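Metallo-beta-lactamase domain-containing protein (Thermotoga maritima, PDB 3H3E) is of unknown function but binds zinc in a metallo-beta-lactamase fold and is probably a metal-dependent hydrolase, or possibly a transferase. Local coordinates at residues H69-H74 with R101-D106; G76-L81 with A105-V110. The protein carries 2 engineered substitutions. All blocks are in the same frame, centred on the assembly; numbering follows the deposited sequence.

Contact 1 holds the zinc-binding loop, and contact 2 lies next to it on the outer side. Segments 101-106 and 105-110 run on from each other and share A105 and D106. The first segments, 69-74 and 76-81, are likewise almost continuous. The two contact centres are about 10 Å apart. They touch where G70 CA of contact 1 packs on W107 CZ2 of contact 2, at 3.9 Å. H69 and H71 bind the zinc directly, and H182 is the third protein ligand. Contact 2 is further from the metal: the W107 side chain stays about 11 Å from the zinc at nearest atoms.

Contact 1 (H69-H74 with R101-D106); sequences HGHYDH and RYAGAD. With ZN (zinc ion), chain B.
The carbonyl oxygen of A103 is the best-held polar atom, with three groups of the 69-74 loop around it. Y72 N donates the one hydrogen bond, 3.0 Å to A103 O. The bond is bent, with an angle of 146° at the hydrogen, and the donor stands above the carbonyl plane. H71 CA adds a CH...O contact to A103 O at 3.4 Å. The edge of the H71 imidazole points CD2 at the same oxygen, in the ring plane. A103 CB touches both side chains, 3.7 Å from H71 CD2 and 3.9 Å from Y72 CD2.

On the other side of CG from CD2, ND1 of the H71 ring binds the metal, 2.2 Å from ZN. H69 reaches the zinc through NE2, and H182 completes the protein ligands. A103 is thus in second-shell contact with a zinc ligand, through its O and CB at H71 CD2. One water joins the backbones, donating to G70 O and accepting from A105 N.

CG of Y72 takes the crowded position between the backbone N and the carbonyl carbon (chi1 74°), with CD2 beside A103 CB. D73 OD1 lies over one face of its ring, toward the rim. R101, bent at chi3, comes to the far end of the tyrosine, with NH2 4.0 Å from OH and the planes nearly perpendicular. The sequence HGHYDH is the HxHxDH signature of the superfamily. D73, H74 and H236 may form a second, vacant metal site.

H71 is the N-cap residue of helix 72-75, which follows strand 64-66 of a mixed seven-stranded sheet. Strand 101-102 is an outer strand of the four-stranded antiparallel sheet; just past it, A103 makes a backbone hydrogen bond with K96 of the neighbouring strand 95-98. F147, on another strand of that sheet, meets the H71 ring.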
ATOM      1  N   HIS A  69      -6.249  -1.820  -1.448  1.00 14.22           N
ATOM      2  CA  HIS A  69      -7.618  -1.329  -1.396  1.00 13.36           C
ATOM      3  C   HIS A  69      -8.156  -1.160  -2.822  1.00 14.86           C
ATOM      4  O   HIS A  69      -7.389  -1.119  -3.779  1.00 19.31           O
ATOM      5  CB  HIS A  69      -7.729  -0.044  -0.552  1.00 14.97           C
ATOM      6  CG  HIS A  69      -6.993   1.132  -1.111  1.00 12.79           C
ATOM      7  ND1 HIS A  69      -5.641   1.107  -1.386  1.00 21.39           N
ATOM      8  CD2 HIS A  69      -7.416   2.379  -1.423  1.00 13.77           C
ATOM      9  CE1 HIS A  69      -5.269   2.282  -1.864  1.00 21.33           C
ATOM     10  NE2 HIS A  69      -6.326   3.073  -1.895  1.00 15.92           N
ATOM     11  N   GLY A  70      -9.473  -1.105  -2.973  1.00 14.60           N
ATOM     12  CA  GLY A  70     -10.064  -1.081  -4.303  1.00  9.69           C
ATOM     13  C   GLY A  70     -10.177   0.256  -5.012  1.00 14.83           C
ATOM     14  O   GLY A  70     -11.183   0.514  -5.651  1.00 25.97           O
ATOM     15  N   HIS A  71      -9.158   1.106  -4.903  1.00 16.79           N
ATOM     16  CA  HIS A  71      -9.067   2.303  -5.740  1.00 15.20           C
ATOM     17  C   HIS A  71      -8.436   2.002  -7.104  1.00 16.59           C
ATOM     18  O   HIS A  71      -7.593   1.106  -7.231  1.00 20.92           O
ATOM     19  CB  HIS A  71      -8.249   3.385  -5.052  1.00 17.90           C
ATOM     20  CG  HIS A  71      -9.068   4.340  -4.251  1.00 21.86           C
ATOM     21  ND1 HIS A  71      -8.622   4.890  -3.068  1.00 25.56           N
ATOM     22  CD2 HIS A  71     -10.311   4.837  -4.456  1.00 21.71           C
ATOM     23  CE1 HIS A  71      -9.553   5.695  -2.585  1.00 32.35           C
ATOM     24  NE2 HIS A  71     -10.588   5.681  -3.408  1.00 31.25           N
ATOM     25  N   TYR A  72      -8.838   2.775  -8.108  1.00 18.15           N
ATOM     26  CA  TYR A  72      -8.370   2.628  -9.492  1.00 16.31           C
ATOM     27  C   TYR A  72      -6.839   2.661  -9.648  1.00 17.37           C
ATOM     28  O   TYR A  72      -6.291   1.930 -10.452  1.00 25.50           O
ATOM     29  CB  TYR A  72      -8.998   3.731 -10.364  1.00 17.37           C
ATOM     30  CG  TYR A  72      -8.387   5.089 -10.123  1.00 16.26           C
ATOM     31  CD1 TYR A  72      -7.459   5.625 -11.005  1.00 26.32           C
ATOM     32  CD2 TYR A  72      -8.702   5.812  -8.991  1.00 16.78           C
ATOM     33  CE1 TYR A  72      -6.875   6.856 -10.771  1.00 25.45           C
ATOM     34  CE2 TYR A  72      -8.126   7.038  -8.747  1.00 23.35           C
ATOM     35  CZ  TYR A  72      -7.213   7.555  -9.639  1.00 29.73           C
ATOM     36  OH  TYR A  72      -6.648   8.786  -9.392  1.00 37.51           O
ATOM     37  N   ASP A  73      -6.161   3.517  -8.888  1.00 14.77           N
ATOM     38  CA  ASP A  73      -4.714   3.686  -8.996  1.00 10.38           C
ATOM     39  C   ASP A  73      -3.936   2.558  -8.316  1.00 23.76           C
ATOM     40  O   ASP A  73      -2.709   2.566  -8.322  1.00 31.27           O
ATOM     41  CB  ASP A  73      -4.253   5.070  -8.470  1.00 19.36           C
ATOM     42  CG  ASP A  73      -4.707   5.355  -7.037  1.00 29.15           C
ATOM     43  OD1 ASP A  73      -5.892   5.133  -6.756  1.00 28.96           O
ATOM     44  OD2 ASP A  73      -3.891   5.789  -6.180  1.00 38.79           O
ATOM     45  N   HIS A  74      -4.644   1.589  -7.737  1.00 21.30           N
ATOM     46  CA  HIS A  74      -3.996   0.456  -7.073  1.00 18.27           C
ATOM     47  C   HIS A  74      -4.409  -0.862  -7.688  1.00 20.69           C
ATOM     48  O   HIS A  74      -3.622  -1.799  -7.757  1.00 25.95           O
ATOM     49  CB  HIS A  74      -4.273   0.476  -5.564  1.00 17.91           C
ATOM     50  CG  HIS A  74      -3.748   1.705  -4.897  1.00 17.84           C
ATOM     51  ND1 HIS A  74      -2.627   1.697  -4.099  1.00 11.78           N
ATOM     52  CD2 HIS A  74      -4.146   2.998  -4.976  1.00 26.20           C
ATOM     53  CE1 HIS A  74      -2.379   2.929  -3.686  1.00 26.91           C
ATOM     54  NE2 HIS A  74      -3.283   3.740  -4.209  1.00 28.63           N
ATOM     55  N   ARG A 101     -16.570  11.760  -8.314  1.00 18.93           N
ATOM     56  CA  ARG A 101     -15.776  11.048  -9.300  1.00 18.43           C
ATOM     57  C   ARG A 101     -15.642   9.583  -8.973  1.00 20.80           C
ATOM     58  O   ARG A 101     -15.163   9.224  -7.906  1.00 21.78           O
ATOM     59  CB  ARG A 101     -14.373  11.628  -9.369  1.00 19.95           C
ATOM     60  CG  ARG A 101     -13.583  11.135 -10.552  1.00 20.17           C
ATOM     61  CD  ARG A 101     -12.187  11.671 -10.501  1.00 24.48           C
ATOM     62  NE  ARG A 101     -11.318  10.855  -9.658  1.00 32.44           N
ATOM     63  CZ  ARG A 101     -10.650  11.325  -8.616  1.00 31.98           C
ATOM     64  NH1 ARG A 101     -10.754  12.602  -8.300  1.00 40.16           N
ATOM     65  NH2 ARG A 101      -9.871  10.529  -7.909  1.00 33.50           N
ATOM     66  N   TYR A 102     -16.035   8.734  -9.910  1.00 19.35           N
ATOM     67  CA  TYR A 102     -15.877   7.314  -9.722  1.00 19.10           C
ATOM     68  C   TYR A 102     -14.401   6.947  -9.623  1.00 24.34           C
ATOM     69  O   TYR A 102     -13.612   7.271 -10.505  1.00 32.94           O
ATOM     70  CB  TYR A 102     -16.537   6.554 -10.861  1.00 19.25           C
ATOM     71  CG  TYR A 102     -16.250   5.074 -10.808  1.00 25.15           C
ATOM     72  CD1 TYR A 102     -16.939   4.245  -9.925  1.00 25.50           C
ATOM     73  CD2 TYR A 102     -15.274   4.507 -11.619  1.00 20.12           C
ATOM     74  CE1 TYR A 102     -16.674   2.897  -9.861  1.00 22.23           C
ATOM     75  CE2 TYR A 102     -15.006   3.161 -11.563  1.00 20.99           C
ATOM     76  CZ  TYR A 102     -15.707   2.361 -10.686  1.00 25.35           C
ATOM     77  OH  TYR A 102     -15.438   1.018 -10.633  1.00 30.08           O
ATOM     78  N   ALA A 103     -14.037   6.254  -8.548  1.00 25.38           N
ATOM     79  CA  ALA A 103     -12.651   5.858  -8.311  1.00 17.62           C
ATOM     80  C   ALA A 103     -12.490   4.371  -8.034  1.00 15.09           C
ATOM     81  O   ALA A 103     -11.502   3.948  -7.455  1.00 29.24           O
ATOM     82  CB  ALA A 103     -12.070   6.662  -7.169  1.00  9.11           C
ATOM     83  N   GLY A 104     -13.453   3.565  -8.437  1.00 16.06           N
ATOM     84  CA  GLY A 104     -13.372   2.151  -8.135  1.00 18.54           C
ATOM     85  C   GLY A 104     -12.582   1.379  -9.165  1.00 27.03           C
ATOM     86  O   GLY A 104     -11.932   1.953 -10.046  1.00 30.93           O
ATOM     87  N   ALA A 105     -12.650   0.059  -9.046  1.00 26.80           N
ATOM     88  CA  ALA A 105     -11.985  -0.843  -9.971  1.00 21.78           C
ATOM     89  C   ALA A 105     -13.004  -1.739 -10.681  1.00 24.97           C
ATOM     90  O   ALA A 105     -14.094  -1.999 -10.170  1.00 30.44           O
ATOM     91  CB  ALA A 105     -10.959  -1.677  -9.234  1.00 24.77           C
ATOM     92  N   ASP A 106     -12.642  -2.215 -11.866  1.00 26.33           N
ATOM     93  CA  ASP A 106     -13.538  -3.041 -12.659  1.00 21.44           C
ATOM     94  C   ASP A 106     -13.367  -4.499 -12.265  1.00 24.23           C
ATOM     95  O   ASP A 106     -12.681  -5.255 -12.936  1.00 27.37           O
ATOM     96  CB  ASP A 106     -13.278  -2.828 -14.160  1.00 20.69           C
ATOM     97  CG  ASP A 106     -14.386  -3.398 -15.038  1.00 32.53           C
ATOM     98  OD1 ASP A 106     -15.284  -4.079 -14.503  1.00 42.16           O
ATOM     99  OD2 ASP A 106     -14.363  -3.173 -16.265  1.00 37.17           O
TER
HETATM  100 ZN    ZN B 256      -6.613   5.310  -2.300  1.00 34.24          ZN
HETATM  101  O   HOH W   1     -13.486  -0.841  -6.128  1.00 37.30           O

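Contact 2 (G76-L81 with A105-V110); sequences GGLLYL and ADWNEV
A105 points its CB toward 76-81 without touching it; the CB sits 3.5 Å above one face of the W107 indole, toward the rim. D106 is the centre of an inverse gamma turn and the N-cap of helix 107-113. Its carbonyl O accepts from V110 N at 3.0 Å, which closes the first helical turn. W107 starts away from the other segment, but its ring end returns: CZ3 is 4.1 Å from L78 CD1, met obliquely. E109 brings its CG near L79 CD2, a looser contact at 4.3 Å.

V110 makes the largest contribution from this segment. CG1, anti to the backbone N (chi1 168°), meets L78 CD1 at 3.8 Å. CG2 meets L79 CD2 at 3.7 Å. The valine thus puts one branch on each leucine, and both cross it at about a right angle. L78 is buried, whereas L79 lies at the exposed border.

L78 also packs on V86 and W107 on L88, so both sit on strand 85-89. This is apolar packing between the connections that join the parallel strands 64-66, 85-89 and 115-119 of the metallo-beta-lactamase fold: the 3-10 segment after helix 72-75 against the start of helix 107-113.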
ATOM      1  N   GLY A  76      -5.842  -1.020 -10.872  1.00 15.99           N
ATOM      2  CA  GLY A  76      -6.086  -0.808 -12.282  1.00  9.23           C
ATOM      3  C   GLY A  76      -5.256  -1.641 -13.232  1.00 23.72           C
ATOM      4  O   GLY A  76      -5.741  -2.069 -14.270  1.00 26.51           O
ATOM      5  N   GLY A  77      -3.995  -1.862 -12.896  1.00 19.71           N
ATOM      6  CA  GLY A  77      -3.131  -2.653 -13.741  1.00 13.97           C
ATOM      7  C   GLY A  77      -3.512  -4.117 -13.766  1.00 22.85           C
ATOM      8  O   GLY A  77      -2.936  -4.896 -14.513  1.00 30.79           O
ATOM      9  N   LEU A  78      -4.470  -4.508 -12.937  1.00 22.01           N
ATOM     10  CA  LEU A  78      -4.976  -5.876 -12.976  1.00 21.99           C
ATOM     11  C   LEU A  78      -5.678  -6.140 -14.299  1.00 23.33           C
ATOM     12  O   LEU A  78      -5.836  -7.280 -14.720  1.00 33.18           O
ATOM     13  CB  LEU A  78      -5.950  -6.116 -11.834  1.00 21.86           C
ATOM     14  CG  LEU A  78      -5.323  -6.486 -10.502  1.00 21.79           C
ATOM     15  CD1 LEU A  78      -6.383  -6.461  -9.425  1.00 19.64           C
ATOM     16  CD2 LEU A  78      -4.694  -7.854 -10.618  1.00 21.07           C
ATOM     17  N   LEU A  79      -6.112  -5.069 -14.943  1.00 20.39           N
ATOM     18  CA  LEU A  79      -6.724  -5.157 -16.254  1.00 18.81           C
ATOM     19  C   LEU A  79      -5.733  -5.641 -17.288  1.00 21.42           C
ATOM     20  O   LEU A  79      -6.113  -5.931 -18.414  1.00 25.34           O
ATOM     21  CB  LEU A  79      -7.262  -3.791 -16.673  1.00 15.83           C
ATOM     22  CG  LEU A  79      -8.337  -3.256 -15.727  1.00 19.65           C
ATOM     23  CD1 LEU A  79      -8.879  -1.923 -16.229  1.00 25.12           C
ATOM     24  CD2 LEU A  79      -9.440  -4.276 -15.590  1.00 13.59           C
ATOM     25  N   TYR A  80      -4.466  -5.711 -16.906  1.00 11.81           N
ATOM     26  CA  TYR A  80      -3.403  -6.105 -17.818  1.00 15.26           C
ATOM     27  C   TYR A  80      -2.815  -7.457 -17.450  1.00 18.68           C
ATOM     28  O   TYR A  80      -1.842  -7.898 -18.050  1.00 20.87           O
ATOM     29  CB  TYR A  80      -2.293  -5.046 -17.835  1.00 17.37           C
ATOM     30  CG  TYR A  80      -2.758  -3.719 -18.369  1.00 22.56           C
ATOM     31  CD1 TYR A  80      -2.539  -3.367 -19.705  1.00 26.05           C
ATOM     32  CD2 TYR A  80      -3.448  -2.823 -17.555  1.00 25.24           C
ATOM     33  CE1 TYR A  80      -2.983  -2.153 -20.213  1.00 26.30           C
ATOM     34  CE2 TYR A  80      -3.897  -1.602 -18.054  1.00 25.06           C
ATOM     35  CZ  TYR A  80      -3.664  -1.280 -19.384  1.00 28.70           C
ATOM     36  OH  TYR A  80      -4.093  -0.079 -19.877  1.00 34.01           O
ATOM     37  N   LEU A  81      -3.405  -8.106 -16.449  1.00 18.84           N
ATOM     38  CA  LEU A  81      -2.956  -9.425 -16.020  1.00 17.16           C
ATOM     39  C   LEU A  81      -4.060 -10.461 -16.189  1.00 25.26           C
ATOM     40  O   LEU A  81      -5.244 -10.123 -16.153  1.00 28.28           O
ATOM     41  CB  LEU A  81      -2.487  -9.391 -14.566  1.00 16.55           C
ATOM     42  CG  LEU A  81      -1.342  -8.426 -14.242  1.00 20.69           C
ATOM     43  CD1 LEU A  81      -1.110  -8.389 -12.748  1.00 14.59           C
ATOM     44  CD2 LEU A  81      -0.053  -8.793 -14.998  1.00 14.83           C
ATOM     45  N   ALA A 105     -12.650   0.059  -9.046  1.00 26.80           N
ATOM     46  CA  ALA A 105     -11.985  -0.843  -9.971  1.00 21.78           C
ATOM     47  C   ALA A 105     -13.004  -1.739 -10.681  1.00 24.97           C
ATOM     48  O   ALA A 105     -14.094  -1.999 -10.170  1.00 30.44           O
ATOM     49  CB  ALA A 105     -10.959  -1.677  -9.234  1.00 24.77           C
ATOM     50  N   ASP A 106     -12.642  -2.215 -11.866  1.00 26.33           N
ATOM     51  CA  ASP A 106     -13.538  -3.041 -12.659  1.00 21.44           C
ATOM     52  C   ASP A 106     -13.367  -4.499 -12.265  1.00 24.23           C
ATOM     53  O   ASP A 106     -12.681  -5.255 -12.936  1.00 27.37           O
ATOM     54  CB  ASP A 106     -13.278  -2.828 -14.160  1.00 20.69           C
ATOM     55  CG  ASP A 106     -14.386  -3.398 -15.038  1.00 32.53           C
ATOM     56  OD1 ASP A 106     -15.284  -4.079 -14.503  1.00 42.16           O
ATOM     57  OD2 ASP A 106     -14.363  -3.173 -16.265  1.00 37.17           O
ATOM     58  N   TRP A 107     -13.993  -4.890 -11.165  1.00 29.07           N
ATOM     59  CA  TRP A 107     -13.823  -6.242 -10.634  1.00 27.28           C
ATOM     60  C   TRP A 107     -14.483  -7.292 -11.503  1.00 30.31           C
ATOM     61  O   TRP A 107     -14.079  -8.451 -11.474  1.00 30.85           O
ATOM     62  CB  TRP A 107     -14.336  -6.346  -9.185  1.00 23.31           C
ATOM     63  CG  TRP A 107     -13.600  -5.434  -8.280  1.00 25.78           C
ATOM     64  CD1 TRP A 107     -14.057  -4.269  -7.740  1.00 35.19           C
ATOM     65  CD2 TRP A 107     -12.244  -5.571  -7.857  1.00 22.91           C
ATOM     66  NE1 TRP A 107     -13.070  -3.679  -6.992  1.00 35.90           N
ATOM     67  CE2 TRP A 107     -11.949  -4.464  -7.044  1.00 31.03           C
ATOM     68  CE3 TRP A 107     -11.253  -6.531  -8.076  1.00 23.46           C
ATOM     69  CZ2 TRP A 107     -10.703  -4.295  -6.443  1.00 31.66           C
ATOM     70  CZ3 TRP A 107     -10.024  -6.361  -7.487  1.00 24.39           C
ATOM     71  CH2 TRP A 107      -9.756  -5.247  -6.679  1.00 30.83           C
ATOM     72  N   ASN A 108     -15.500  -6.898 -12.268  1.00 30.28           N
ATOM     73  CA  ASN A 108     -16.189  -7.854 -13.127  1.00 32.73           C
ATOM     74  C   ASN A 108     -15.221  -8.396 -14.146  1.00 27.94           C
ATOM     75  O   ASN A 108     -15.220  -9.585 -14.450  1.00 32.83           O
ATOM     76  CB  ASN A 108     -17.371  -7.209 -13.842  1.00 40.82           C
ATOM     77  CG  ASN A 108     -18.482  -6.839 -12.900  1.00 48.45           C
ATOM     78  OD1 ASN A 108     -18.879  -7.634 -12.041  1.00 42.87           O
ATOM     79  ND2 ASN A 108     -18.996  -5.621 -13.048  1.00 53.41           N
ATOM     80  N   GLU A 109     -14.396  -7.504 -14.670  1.00 21.35           N
ATOM     81  CA  GLU A 109     -13.416  -7.866 -15.665  1.00 27.25           C
ATOM     82  C   GLU A 109     -12.222  -8.541 -15.018  1.00 30.46           C
ATOM     83  O   GLU A 109     -11.712  -9.543 -15.504  1.00 39.97           O
ATOM     84  CB  GLU A 109     -12.968  -6.618 -16.415  1.00 35.41           C
ATOM     85  CG  GLU A 109     -12.116  -6.912 -17.620  1.00 48.65           C
ATOM     86  CD  GLU A 109     -12.464  -6.028 -18.798  1.00 57.67           C
ATOM     87  OE1 GLU A 109     -13.657  -5.673 -18.931  1.00 61.36           O
ATOM     88  OE2 GLU A 109     -11.548  -5.697 -19.589  1.00 56.41           O
ATOM     89  N   VAL A 110     -11.780  -7.980 -13.909  1.00 27.55           N
ATOM     90  CA  VAL A 110     -10.600  -8.476 -13.218  1.00 26.56           C
ATOM     91  C   VAL A 110     -10.778  -9.917 -12.773  1.00 24.93           C
ATOM     92  O   VAL A 110      -9.869 -10.721 -12.873  1.00 34.65           O
ATOM     93  CB  VAL A 110     -10.266  -7.584 -11.993  1.00 18.53           C
ATOM     94  CG1 VAL A 110      -9.224  -8.246 -11.103  1.00 16.54           C
ATOM     95  CG2 VAL A 110      -9.804  -6.209 -12.457  1.00 14.33           C
TER